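Local coordinates for clostripain-related protein (Bacteroides thetaiotaomicron, PDB 6N9J) that probably hydrolyses peptide bonds as a secreted C11 (clostripain-family) cysteine protease, captured here with an irreversible peptide inhibitor bound, at residues A80-D85 and G134-N139; W110-G115 and W127-G132; A219-S224 and N231-G236. All coordinates share one frame; numbering follows the deposited sequence.

Contact 1 of 3, residues A80-D85 and G134-N139; sequences AQNSVD and GDNRMN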
loop_
_atom_site.group_PDB
_atom_site.type_symbol
_atom_site.label_atom_id
_atom_site.label_comp_id
_atom_site.label_asym_id
_atom_site.label_seq_id
_atom_site.Cartn_x
_atom_site.Cartn_y
_atom_site.Cartn_z
ATOM N N ALA A 80 -0.847 -25.702 1.783
ATOM C CA ALA A 80 0.090 -24.770 1.160
ATOM C C ALA A 80 -0.501 -24.287 -0.154
ATOM O O ALA A 80 -0.935 -25.098 -0.970
ATOM C CB ALA A 80 1.447 -25.431 0.931
ATOM N N GLN A 81 -0.554 -22.973 -0.347
ATOM C CA GLN A 81 -1.195 -22.441 -1.543
ATOM C C GLN A 81 -0.601 -21.123 -2.004
ATOM O O GLN A 81 0.116 -20.460 -1.263
ATOM C CB GLN A 81 -2.693 -22.269 -1.300
ATOM C CG GLN A 81 -3.030 -21.319 -0.174
ATOM C CD GLN A 81 -4.525 -21.280 0.092
ATOM O OE1 GLN A 81 -5.291 -22.052 -0.492
ATOM N NE2 GLN A 81 -4.948 -20.383 0.972
ATOM N N ASN A 82 -0.904 -20.757 -3.243
ATOM C CA ASN A 82 -0.436 -19.507 -3.835
ATOM C C ASN A 82 -1.334 -18.363 -3.403
ATOM O O ASN A 82 -2.429 -18.178 -3.943
ATOM C CB ASN A 82 -0.407 -19.609 -5.357
ATOM C CG ASN A 82 -0.042 -18.288 -6.029
ATOM O OD1 ASN A 82 0.465 -17.360 -5.389
ATOM N ND2 ASN A 82 -0.299 -18.202 -7.328
ATOM N N SER A 83 -0.854 -17.584 -2.440
ATOM C CA SER A 83 -1.671 -16.558 -1.807
ATOM C C SER A 83 -1.875 -15.300 -2.655
ATOM O O SER A 83 -2.543 -14.364 -2.215
ATOM C CB SER A 83 -1.062 -16.181 -0.451
ATOM O OG SER A 83 -1.038 -17.308 0.405
ATOM N N VAL A 84 -1.309 -15.273 -3.861
ATOM C CA VAL A 84 -1.561 -14.159 -4.770
ATOM C C VAL A 84 -2.262 -14.653 -6.045
ATOM O O VAL A 84 -2.344 -13.934 -7.041
ATOM C CB VAL A 84 -0.254 -13.399 -5.128
ATOM C CG1 VAL A 84 0.398 -12.842 -3.858
ATOM C CG2 VAL A 84 0.693 -14.292 -5.847
ATOM N N ASP A 85 -2.767 -15.884 -6.006
ATOM C CA ASP A 85 -3.651 -16.380 -7.057
ATOM C C ASP A 85 -5.068 -15.829 -6.832
ATOM O O ASP A 85 -5.496 -15.681 -5.691
ATOM C CB ASP A 85 -3.660 -17.906 -7.078
ATOM C CG ASP A 85 -4.772 -18.470 -7.942
ATOM O OD1 ASP A 85 -5.849 -18.798 -7.389
ATOM O OD2 ASP A 85 -4.573 -18.581 -9.172
ATOM N N GLY A 134 7.265 -21.878 -7.640
ATOM C CA GLY A 134 7.581 -20.889 -8.647
ATOM C C GLY A 134 7.386 -19.480 -8.118
ATOM O O GLY A 134 6.854 -19.286 -7.023
ATOM N N ASP A 135 7.811 -18.494 -8.901
ATOM C CA ASP A 135 7.706 -17.094 -8.511
ATOM C C ASP A 135 6.399 -16.493 -9.025
ATOM O O ASP A 135 6.289 -16.170 -10.208
ATOM C CB ASP A 135 8.904 -16.312 -9.056
ATOM C CG ASP A 135 9.033 -14.927 -8.456
ATOM O OD1 ASP A 135 8.043 -14.395 -7.910
ATOM O OD2 ASP A 135 10.143 -14.357 -8.546
ATOM N N ASN A 136 5.411 -16.356 -8.139
ATOM C CA ASN A 136 4.123 -15.773 -8.510
ATOM C C ASN A 136 3.883 -14.392 -7.915
ATOM O O ASN A 136 4.193 -14.146 -6.752
ATOM C CB ASN A 136 2.982 -16.693 -8.088
ATOM C CG ASN A 136 3.006 -18.000 -8.810
ATOM O OD1 ASN A 136 3.394 -19.019 -8.246
ATOM N ND2 ASN A 136 2.595 -17.989 -10.068
ATOM N N ARG A 137 3.324 -13.495 -8.722
ATOM C CA ARG A 137 3.017 -12.137 -8.285
ATOM C C ARG A 137 1.663 -11.723 -8.836
ATOM O O ARG A 137 1.208 -12.269 -9.839
ATOM C CB ARG A 137 4.105 -11.169 -8.741
ATOM C CG ARG A 137 5.493 -11.593 -8.294
ATOM C CD ARG A 137 6.572 -10.680 -8.791
ATOM N NE ARG A 137 7.878 -11.334 -8.703
ATOM C CZ ARG A 137 9.029 -10.760 -9.045
ATOM N NH1 ARG A 137 9.036 -9.509 -9.490
ATOM N NH2 ARG A 137 10.168 -11.437 -8.943
ATOM N N MET A 138 1.020 -10.756 -8.198
ATOM C CA MET A 138 -0.329 -10.392 -8.600
ATOM C C MET A 138 -0.343 -9.101 -9.422
ATOM O O MET A 138 0.164 -8.071 -8.996
ATOM C CB MET A 138 -1.238 -10.257 -7.360
ATOM C CG MET A 138 -2.698 -10.650 -7.598
ATOM S SD MET A 138 -3.835 -10.400 -6.192
ATOM C CE MET A 138 -5.277 -11.233 -6.827
ATOM N N ASN A 139 -0.923 -9.166 -10.611
ATOM C CA ASN A 139 -1.086 -7.977 -11.437
ATOM C C ASN A 139 -2.272 -7.161 -10.920
ATOM O O ASN A 139 -3.247 -7.730 -10.432
ATOM C CB ASN A 139 -1.273 -8.371 -12.904
ATOM C CG ASN A 139 0.007 -8.913 -13.530
ATOM O OD1 ASN A 139 0.919 -8.149 -13.844
ATOM N ND2 ASN A 139 0.076 -10.234 -13.731
HETATM O O HOH W 1 -1.851 -13.958 -9.743
#

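Contact 2 of 3, residues W110-G115 and W127-G132; sequences WSHGDG and WGQDTG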
loop_
_atom_site.group_PDB
_atom_site.type_symbol
_atom_site.label_atom_id
_atom_site.label_comp_id
_atom_site.label_asym_id
_atom_site.label_seq_id
_atom_site.Cartn_x
_atom_site.Cartn_y
_atom_site.Cartn_z
ATOM N N TRP A 110 -0.355 -7.030 2.989
ATOM C CA TRP A 110 1.000 -7.165 3.521
ATOM C C TRP A 110 1.840 -8.082 2.635
ATOM O O TRP A 110 1.610 -9.293 2.599
ATOM C CB TRP A 110 0.898 -7.722 4.944
ATOM C CG TRP A 110 2.119 -7.786 5.841
ATOM C CD1 TRP A 110 2.299 -7.101 7.013
ATOM C CD2 TRP A 110 3.264 -8.644 5.707
ATOM N NE1 TRP A 110 3.492 -7.448 7.594
ATOM C CE2 TRP A 110 4.104 -8.394 6.817
ATOM C CE3 TRP A 110 3.675 -9.581 4.744
ATOM C CZ2 TRP A 110 5.318 -9.051 6.996
ATOM C CZ3 TRP A 110 4.892 -10.226 4.921
ATOM C CH2 TRP A 110 5.698 -9.955 6.035
ATOM N N SER A 111 2.814 -7.514 1.927
ATOM C CA SER A 111 3.699 -8.290 1.058
ATOM C C SER A 111 4.721 -7.405 0.369
ATOM O O SER A 111 4.911 -6.239 0.734
ATOM C CB SER A 111 2.906 -9.039 -0.018
ATOM O OG SER A 111 3.654 -10.109 -0.550
ATOM N N HIS A 112 5.378 -7.987 -0.633
ATOM C CA HIS A 112 6.122 -7.229 -1.627
ATOM C C HIS A 112 5.154 -6.442 -2.515
ATOM O O HIS A 112 3.986 -6.810 -2.657
ATOM C CB HIS A 112 6.983 -8.165 -2.490
ATOM C CG HIS A 112 8.209 -8.670 -1.797
ATOM N ND1 HIS A 112 9.303 -7.869 -1.545
ATOM C CD2 HIS A 112 8.515 -9.892 -1.300
ATOM C CE1 HIS A 112 10.230 -8.578 -0.927
ATOM N NE2 HIS A 112 9.778 -9.811 -0.767
ATOM N N GLY A 113 5.654 -5.369 -3.122
ATOM C CA GLY A 113 4.868 -4.551 -4.027
ATOM C C GLY A 113 5.773 -3.860 -5.028
ATOM O O GLY A 113 6.958 -3.643 -4.757
ATOM N N ASP A 114 5.224 -3.533 -6.194
ATOM C CA ASP A 114 5.966 -2.789 -7.216
ATOM C C ASP A 114 4.963 -2.020 -8.087
ATOM O O ASP A 114 4.987 -2.095 -9.320
ATOM C CB ASP A 114 6.844 -3.729 -8.057
ATOM C CG ASP A 114 8.061 -3.023 -8.669
ATOM O OD1 ASP A 114 7.995 -1.797 -8.905
ATOM O OD2 ASP A 114 9.089 -3.692 -8.918
ATOM N N GLY A 115 4.069 -1.287 -7.430
ATOM C CA GLY A 115 3.132 -0.427 -8.137
ATOM C C GLY A 115 2.305 -1.121 -9.207
ATOM O O GLY A 115 1.715 -2.181 -8.981
ATOM N N TRP A 127 1.438 -6.379 -7.115
ATOM C CA TRP A 127 1.483 -6.496 -5.664
ATOM C C TRP A 127 1.625 -7.956 -5.246
ATOM O O TRP A 127 1.015 -8.844 -5.842
ATOM C CB TRP A 127 0.229 -5.896 -4.988
ATOM C CG TRP A 127 0.242 -6.192 -3.504
ATOM C CD1 TRP A 127 0.856 -5.457 -2.529
ATOM C CD2 TRP A 127 -0.324 -7.337 -2.846
ATOM N NE1 TRP A 127 0.698 -6.064 -1.308
ATOM C CE2 TRP A 127 -0.024 -7.220 -1.475
ATOM C CE3 TRP A 127 -1.062 -8.443 -3.282
ATOM C CZ2 TRP A 127 -0.446 -8.161 -0.537
ATOM C CZ3 TRP A 127 -1.462 -9.387 -2.351
ATOM C CH2 TRP A 127 -1.154 -9.239 -0.992
ATOM N N GLY A 128 2.416 -8.205 -4.211
ATOM C CA GLY A 128 2.394 -9.518 -3.593
ATOM C C GLY A 128 3.262 -10.542 -4.295
ATOM O O GLY A 128 3.349 -10.590 -5.523
ATOM N N GLN A 129 3.931 -11.360 -3.500
ATOM C CA GLN A 129 4.732 -12.432 -4.050
ATOM C C GLN A 129 4.513 -13.697 -3.243
ATOM O O GLN A 129 4.396 -13.656 -2.017
ATOM C CB GLN A 129 6.209 -12.058 -4.060
ATOM C CG GLN A 129 7.099 -13.131 -4.651
ATOM C CD GLN A 129 8.564 -12.798 -4.494
ATOM O OE1 GLN A 129 8.997 -12.297 -3.449
ATOM N NE2 GLN A 129 9.339 -13.051 -5.539
ATOM N N ASP A 130 4.430 -14.810 -3.955
ATOM C CA ASP A 130 4.401 -16.136 -3.365
ATOM C C ASP A 130 5.413 -16.990 -4.122
ATOM O O ASP A 130 5.244 -17.221 -5.322
ATOM C CB ASP A 130 2.992 -16.726 -3.452
ATOM C CG ASP A 130 2.852 -18.032 -2.705
ATOM O OD1 ASP A 130 3.453 -19.042 -3.150
ATOM O OD2 ASP A 130 2.118 -18.052 -1.692
ATOM N N THR A 131 6.470 -17.436 -3.440
ATOM C CA THR A 131 7.497 -18.267 -4.082
ATOM C C THR A 131 7.391 -19.751 -3.705
ATOM O O THR A 131 8.350 -20.508 -3.871
ATOM C CB THR A 131 8.935 -17.774 -3.749
ATOM O OG1 THR A 131 9.154 -17.803 -2.334
ATOM C CG2 THR A 131 9.159 -16.364 -4.262
ATOM N N GLY A 132 6.220 -20.164 -3.226
ATOM C CA GLY A 132 5.994 -21.544 -2.818
ATOM C C GLY A 132 6.206 -22.568 -3.918
ATOM O O GLY A 132 6.906 -23.562 -3.726
#

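Contact 3 of 3, residues A219-S224 and N231-G236; sequences AKKYNS and NENWTG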
loop_
_atom_site.group_PDB
_atom_site.type_symbol
_atom_site.label_atom_id
_atom_site.label_comp_id
_atom_site.label_asym_id
_atom_site.label_seq_id
_atom_site.Cartn_x
_atom_site.Cartn_y
_atom_site.Cartn_z
ATOM N N ALA A 219 9.174 8.038 12.565
ATOM C CA ALA A 219 9.652 9.404 12.781
ATOM C C ALA A 219 10.426 9.547 14.091
ATOM O O ALA A 219 11.334 10.367 14.195
ATOM C CB ALA A 219 8.490 10.375 12.758
ATOM N N LYS A 220 10.084 8.740 15.093
ATOM C CA LYS A 220 10.719 8.903 16.393
ATOM C C LYS A 220 12.051 8.158 16.548
ATOM O O LYS A 220 12.870 8.530 17.392
ATOM C CB LYS A 220 9.746 8.495 17.500
ATOM C CG LYS A 220 8.855 9.651 17.919
ATOM C CD LYS A 220 7.648 9.212 18.720
ATOM C CE LYS A 220 6.874 10.428 19.228
ATOM N NZ LYS A 220 5.445 10.112 19.483
ATOM N N LYS A 221 12.293 7.131 15.742
ATOM C CA LYS A 221 13.583 6.456 15.812
ATOM C C LYS A 221 14.447 6.802 14.598
ATOM O O LYS A 221 15.514 6.225 14.389
ATOM C CB LYS A 221 13.398 4.945 15.939
ATOM C CG LYS A 221 12.255 4.392 15.129
ATOM C CD LYS A 221 12.176 2.878 15.262
ATOM C CE LYS A 221 12.118 2.447 16.717
ATOM N NZ LYS A 221 12.065 0.954 16.844
ATOM N N TYR A 222 13.983 7.775 13.822
ATOM C CA TYR A 222 14.698 8.231 12.642
ATOM C C TYR A 222 16.027 8.885 12.986
ATOM O O TYR A 222 16.138 9.683 13.917
ATOM C CB TYR A 222 13.835 9.202 11.857
ATOM C CG TYR A 222 14.535 9.943 10.740
ATOM C CD1 TYR A 222 14.881 9.300 9.554
ATOM C CD2 TYR A 222 14.801 11.301 10.849
ATOM C CE1 TYR A 222 15.499 9.990 8.524
ATOM C CE2 TYR A 222 15.431 11.996 9.825
ATOM C CZ TYR A 222 15.765 11.337 8.668
ATOM O OH TYR A 222 16.375 12.029 7.653
ATOM N N ASN A 223 17.032 8.497 12.216
ATOM C CA ASN A 223 18.365 9.055 12.273
ATOM C C ASN A 223 18.707 9.493 10.846
ATOM O O ASN A 223 18.396 8.769 9.907
ATOM C CB ASN A 223 19.340 8.007 12.812
ATOM C CG ASN A 223 20.742 8.504 12.879
ATOM O OD1 ASN A 223 21.418 8.600 11.859
ATOM N ND2 ASN A 223 21.206 8.822 14.084
ATOM N N SER A 224 19.307 10.668 10.666
ATOM C CA SER A 224 19.494 11.217 9.309
ATOM C C SER A 224 20.378 10.379 8.396
ATOM O O SER A 224 20.191 10.365 7.177
ATOM C CB SER A 224 20.069 12.628 9.374
ATOM O OG SER A 224 19.023 13.577 9.311
ATOM N N ASN A 231 17.092 -4.655 10.583
ATOM C CA ASN A 231 15.754 -5.221 10.474
ATOM C C ASN A 231 15.055 -5.205 11.843
ATOM O O ASN A 231 13.825 -5.170 11.926
ATOM C CB ASN A 231 15.819 -6.646 9.901
ATOM C CG ASN A 231 16.299 -6.683 8.443
ATOM O OD1 ASN A 231 15.951 -5.816 7.632
ATOM N ND2 ASN A 231 17.104 -7.689 8.112
ATOM N N GLU A 232 15.856 -5.203 12.909
ATOM C CA GLU A 232 15.341 -5.168 14.278
ATOM C C GLU A 232 15.125 -3.751 14.792
ATOM O O GLU A 232 14.496 -3.548 15.833
ATOM C CB GLU A 232 16.296 -5.897 15.228
ATOM C CG GLU A 232 16.126 -7.399 15.258
ATOM C CD GLU A 232 16.862 -8.098 14.132
ATOM O OE1 GLU A 232 17.483 -7.406 13.295
ATOM O OE2 GLU A 232 16.822 -9.346 14.087
ATOM N N ASN A 233 15.656 -2.775 14.063
ATOM C CA ASN A 233 15.656 -1.389 14.519
ATOM C C ASN A 233 15.766 -0.407 13.357
ATOM O O ASN A 233 16.865 -0.050 12.944
ATOM C CB ASN A 233 16.808 -1.168 15.503
ATOM C CG ASN A 233 16.838 0.241 16.066
ATOM O OD1 ASN A 233 15.805 0.907 16.163
ATOM N ND2 ASN A 233 18.029 0.698 16.447
ATOM N N TRP A 234 14.627 0.041 12.841
ATOM C CA TRP A 234 14.643 0.865 11.643
ATOM C C TRP A 234 14.791 2.339 11.975
ATOM O O TRP A 234 13.859 2.969 12.483
ATOM C CB TRP A 234 13.383 0.643 10.815
ATOM C CG TRP A 234 13.580 0.984 9.382
ATOM C CD1 TRP A 234 13.387 2.203 8.791
ATOM C CD2 TRP A 234 14.034 0.098 8.343
ATOM N NE1 TRP A 234 13.688 2.125 7.445
ATOM C CE2 TRP A 234 14.080 0.846 7.147
ATOM C CE3 TRP A 234 14.390 -1.256 8.307
ATOM C CZ2 TRP A 234 14.471 0.286 5.930
ATOM C CZ3 TRP A 234 14.777 -1.811 7.101
ATOM C CH2 TRP A 234 14.816 -1.042 5.928
ATOM N N THR A 235 15.973 2.877 11.673
ATOM C CA THR A 235 16.278 4.288 11.886
ATOM C C THR A 235 16.251 5.077 10.564
ATOM O O THR A 235 16.567 6.269 10.527
ATOM C CB THR A 235 17.661 4.467 12.564
ATOM O OG1 THR A 235 18.692 3.900 11.738
ATOM C CG2 THR A 235 17.689 3.781 13.930
ATOM N N GLY A 236 15.853 4.409 9.485
ATOM C CA GLY A 236 15.896 5.003 8.157
ATOM C C GLY A 236 14.699 5.858 7.765
ATOM O O GLY A 236 14.664 6.383 6.654
HETATM O O HOH W 2 11.913 -0.636 13.950
#

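Contact 1 of 3, residues A80-D85 and G134-N139
Met138 and Val84 meet through their CB atoms, the apolar side-chain contact between the short strand 136-138 and the loop 80-85. Met138 CB starts 4.0 Å from CB of Val84, carbon against carbon. The outer atoms of Met138 pass the backbone oxygen of Val84 instead: one bond further out, Met138 CG comes within 3.3 Å of Val84 O. Met138 SD then passes Val84 O at 3.9 Å, and the terminal CE still lies 4.0 Å from Val84 O. The chain is extended beyond CG, with SD anti to CA (chi2 -176°) and CE anti to CB (chi3 -171°). That oxygen also has a polar partner, because water 1 donates to Val84 O at 2.7 Å and reaches Arg137 O through a weak, long bond.

Val84 adds its CG2 branch, which touches Asn136 O at 3.6 Å. Beyond it, the side chains of Asn82 and Asn136 pack with their amide planes 32° apart. Asn82 ND2 lies 3.6 Å from Asn136 CG, a van der Waals contact. The Asn82 amide is held by its own loop: OD1 accepts from Val84 N at 3.1 Å, with the donor above the carbonyl plane. This is an Asx turn, overlaid on the type I turn from Asn82 to Asp85.

Asp85 is the N-cap of helix 86-99, so the loop 80-85 leads straight into that helix. The Met138 side chain also packs on Val86 and Met89 of this helix and on Leu143 and Ala146 of helix 140-146. Strand 136-138 itself pairs antiparallel with strand 127-130, whose Asp130 accepts a hydrogen bond from Ser83 N, and the contact thus sits between a two-stranded sheet and helices 86-99 and 140-146.

Contact 2 of 3, residues W110-G115 and W127-G132
Trp127 meets three residues of the chain at 110-115 with its indole. His112 O sits over one face of the ring, 3.4 Å from Trp127 CD1. At the ring's edge, Trp127 CZ2 lies 3.7 Å from Trp110 N. Ser111 CB stands above the ring plane, offset toward the rim, 3.5 Å from Trp127 CZ2. CG anti to the backbone N (chi1 173°) starts the indole on this course; Phe109 meets the indole edge-to-face, while Trp127 NE1 is buried with no polar partner in the model. An alanine here would probably leave His112 O and Ser111 CB without the ring they pack on and open a gap beside Phe109.

The Trp127 backbone makes a single beta bridge with Gly113. Next, Gly128 N donates to His112 O at a short 2.6 Å, from 37° out of the carbonyl plane.

Gln129 N donates to Ser111 OG at 3.2 Å, and this hydroxyl is also hydrogen-bonded to Ala18 O. The Gln129 side chain runs beside His112, pointing the same way, its amide 89° from the imidazole plane; Gln129 OE1 comes 3.3 Å from His112 CD2. Both polar ends find other partners, Gln129 NE2 at Asp135 and His112 NE2 at Ser22. Further on, Asp130 OD1 accepts from Gly132 N in an Asx turn.

A His-Gly pair just after a core parallel strand is where clan CD proteases carry their active-site histidine. His112-Gly113 fits that position, and the bound peptide hydrogen-bonds to the Gly113 backbone and packs on His112.

Contact 3 of 3, residues A219-S224 and N231-G236
Asn223 N donates to Thr235 O at 2.8 Å, a nearly straight bond of 172° that lies in the carbonyl plane on a lone pair. Thr235 O takes a second, weaker approach from Tyr222 CA at 3.4 Å. In return, Thr235 CA makes a bent CA-H...O contact with Lys221 O, 3.3 Å away. Two adjoining pieces of backbone are thus knitted by one conventional bond and a pair of CA-H...O contacts. Water 2 adds a mediated link, accepting from Trp234 N at 3.0 Å and, weakly, from Lys221 NZ.

The pairing joins the chain leaving helix 206-221 to the loop that leads into strand 239-244, part of the central mixed sheet. Within this loop Asn231 hydrogen-bonds to the backbone of the bound peptide and Trp234 packs on it, so the loop lines the peptide site.

Among the side chains, Lys221 CD lies 3.3 Å from Trp234 O. The bend at chi3 (54°) places Lys221 CE 4.0 Å from Asn233 OD1. The Tyr222 ring presents its edge to Gly236 C, while Tyr222 OH hydrogen-bonds to Asn323 N. Asn223 CB and Thr235 CB pack at 3.9 Å, and Thr235 OG1 hydrogen-bonds to Ala227 O.

From the N terminus, contact 1 opens at 80-85, the loop between strand 76-77 and helix 86-99. The chain continues through that helix and strand 105-110 to 110-115, where contact 2 opens; 127-132 closes this inner loop. Two residues after 132, the segment 134-139 begins and closes contact 1, so contact 2 is nested within it. The two touch through antiparallel strands 127-130 and 136-138, which brings the start of helix 86-99 and the end of the core strand 105-110 to one small sheet. Contact 3 follows in series, closing a short loop between helix 206-221 and strand 239-244. Its nearest atoms are about 11 Å from contact 2, which like it touches the bound peptide.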